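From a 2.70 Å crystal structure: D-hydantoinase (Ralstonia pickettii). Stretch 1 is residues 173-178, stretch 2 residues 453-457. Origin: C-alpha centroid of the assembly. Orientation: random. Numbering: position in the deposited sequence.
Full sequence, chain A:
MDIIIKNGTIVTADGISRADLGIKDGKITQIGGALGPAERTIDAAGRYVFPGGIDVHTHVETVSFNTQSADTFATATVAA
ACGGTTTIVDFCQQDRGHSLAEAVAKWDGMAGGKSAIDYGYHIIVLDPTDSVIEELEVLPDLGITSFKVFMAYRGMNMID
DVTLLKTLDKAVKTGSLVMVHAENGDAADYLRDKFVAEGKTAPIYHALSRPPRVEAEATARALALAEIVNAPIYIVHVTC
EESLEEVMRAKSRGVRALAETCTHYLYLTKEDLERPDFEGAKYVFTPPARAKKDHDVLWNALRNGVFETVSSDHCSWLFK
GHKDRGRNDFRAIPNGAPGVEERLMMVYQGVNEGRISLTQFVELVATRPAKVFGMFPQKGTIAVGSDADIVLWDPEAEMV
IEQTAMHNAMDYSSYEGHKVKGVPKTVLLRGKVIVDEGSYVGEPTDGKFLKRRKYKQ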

# COMPACT_ATOMS: atom_id res chain seq x y z
N LYS A 173 -18.43 -14.33 21.96
CA LYS A 173 -18.92 -14.82 23.25
C LYS A 173 -18.98 -16.33 23.33
O LYS A 173 -18.74 -16.90 24.39
CB LYS A 173 -20.28 -14.20 23.56
CG LYS A 173 -20.18 -12.69 23.78
CD LYS A 173 -21.52 -11.99 23.96
CE LYS A 173 -21.29 -10.50 24.21
NZ LYS A 173 -22.55 -9.73 24.43
N THR A 174 -19.29 -16.99 22.22
CA THR A 174 -19.40 -18.44 22.19
C THR A 174 -18.16 -19.12 21.65
O THR A 174 -18.15 -20.33 21.44
CB THR A 174 -20.57 -18.87 21.32
OG1 THR A 174 -20.30 -18.52 19.96
CG2 THR A 174 -21.85 -18.19 21.77
N GLY A 175 -17.11 -18.34 21.40
CA GLY A 175 -15.89 -18.89 20.86
C GLY A 175 -16.10 -19.51 19.49
O GLY A 175 -15.63 -20.61 19.22
N SER A 176 -16.83 -18.81 18.63
CA SER A 176 -17.09 -19.32 17.29
C SER A 176 -16.41 -18.46 16.24
O SER A 176 -15.85 -17.41 16.55
CB SER A 176 -18.60 -19.36 17.02
OG SER A 176 -19.23 -20.28 17.88
N LEU A 177 -16.46 -18.91 14.99
CA LEU A 177 -15.84 -18.19 13.90
C LEU A 177 -16.86 -17.76 12.85
O LEU A 177 -17.59 -18.59 12.30
CB LEU A 177 -14.77 -19.07 13.23
CG LEU A 177 -14.09 -18.48 11.99
CD1 LEU A 177 -13.18 -17.35 12.42
CD2 LEU A 177 -13.30 -19.56 11.27
N VAL A 178 -16.90 -16.47 12.56
CA VAL A 178 -17.82 -15.96 11.56
C VAL A 178 -17.22 -16.08 10.17
O VAL A 178 -16.07 -15.70 9.94
CB VAL A 178 -18.18 -14.48 11.83
CG1 VAL A 178 -19.07 -13.95 10.72
CG2 VAL A 178 -18.87 -14.35 13.17
N ARG A 453 -14.88 -28.54 17.29
CA ARG A 453 -14.44 -27.76 18.44
C ARG A 453 -14.60 -26.26 18.24
O ARG A 453 -14.70 -25.77 17.12
CB ARG A 453 -12.98 -28.10 18.74
CG ARG A 453 -12.66 -28.18 20.21
CD ARG A 453 -11.24 -28.70 20.44
NE ARG A 453 -11.02 -29.96 19.74
CZ ARG A 453 -10.15 -30.12 18.75
NH1 ARG A 453 -9.41 -29.10 18.34
NH2 ARG A 453 -10.02 -31.30 18.15
N LYS A 454 -14.61 -25.53 19.35
CA LYS A 454 -14.78 -24.08 19.35
C LYS A 454 -13.59 -23.26 18.86
O LYS A 454 -12.84 -23.66 17.97
CB LYS A 454 -15.13 -23.58 20.76
CG LYS A 454 -16.51 -23.94 21.26
CD LYS A 454 -16.74 -23.33 22.64
CE LYS A 454 -18.08 -23.75 23.22
NZ LYS A 454 -18.27 -23.21 24.59
N TYR A 455 -13.47 -22.08 19.48
CA TYR A 455 -12.44 -21.06 19.25
C TYR A 455 -11.61 -21.23 18.00
O TYR A 455 -10.44 -21.63 18.06
CB TYR A 455 -11.52 -20.97 20.47
CG TYR A 455 -10.79 -19.65 20.60
CD1 TYR A 455 -9.85 -19.26 19.65
CD2 TYR A 455 -11.06 -18.79 21.66
CE1 TYR A 455 -9.18 -18.03 19.76
CE2 TYR A 455 -10.40 -17.57 21.78
CZ TYR A 455 -9.46 -17.19 20.83
OH TYR A 455 -8.82 -15.98 20.94
N LYS A 456 -12.22 -20.89 16.86
CA LYS A 456 -11.53 -20.98 15.59
C LYS A 456 -10.83 -19.66 15.32
O LYS A 456 -11.25 -18.62 15.80
CB LYS A 456 -12.52 -21.30 14.48
CG LYS A 456 -13.24 -22.63 14.67
CD LYS A 456 -14.33 -22.79 13.64
CE LYS A 456 -15.12 -24.04 13.86
NZ LYS A 456 -16.33 -24.00 13.00
N GLN A 457 -9.75 -19.72 14.55
CA GLN A 457 -8.98 -18.52 14.25
C GLN A 457 -7.80 -18.88 13.35
O GLN A 457 -7.63 -20.08 13.03
CB GLN A 457 -8.45 -17.91 15.56
CG GLN A 457 -7.71 -16.58 15.42
CD GLN A 457 -6.72 -16.36 16.56
OE1 GLN A 457 -5.54 -16.69 16.44
NE2 GLN A 457 -7.21 -15.82 17.67
OXT GLN A 457 -7.05 -17.96 12.98

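How does the end of a helix come to meet the chain's last residues? Lys173 is still helical, but its extended side chain stays out of reach of the second stretch. Thr174 takes part through its backbone: its O lies 3.5 Å from CD of Lys454, so a carbonyl rests against the aliphatic part of a long side chain. The Thr174 CA-to-CB bond points sideways, and within the stretch its OG1 shares a 2.9 Å hydrogen bond with OG of Ser176; OG1 is also bonded elsewhere in the structure.

Why does the backbone come closest at Gly175? This is the first residue to leave helical geometry, and its positive phi of 62° is one that glycine adopts readily. Its CA sits 4.4 Å from CA of Tyr455, and an ideal CB would point toward the other stretch, about 3.7 Å from N of Tyr455. The two main chains approach closely here: O of Gly175 lies 2.6 Å from N of Tyr455, a polar contact whose nature the geometry leaves open. The CA-to-CB bond of Tyr455 points away, and its ring stays beyond contact, with CD2 4.9 Å from CA of Gly175.

What does Ser176 contribute? Its CA-to-CB bond points away, and its role is local, as the hydrogen-bond partner of Thr174.

Which side chains meet directly? The CA-to-CB bonds of Leu177 and Lys456 each point toward the other stretch, and CB of Leu177 lies 3.4 Å from CB of Lys456. The contact joins carbon to carbon between two buried residues; here lysine serves through its aliphatic portion rather than its charge. Beyond this pair Val178 is out of reach, leaving a contact of 283 Å², counting both sides, built from close main-chain packing, the Lys454 side chain against a carbonyl, and the Leu177 and Lys456 pairing.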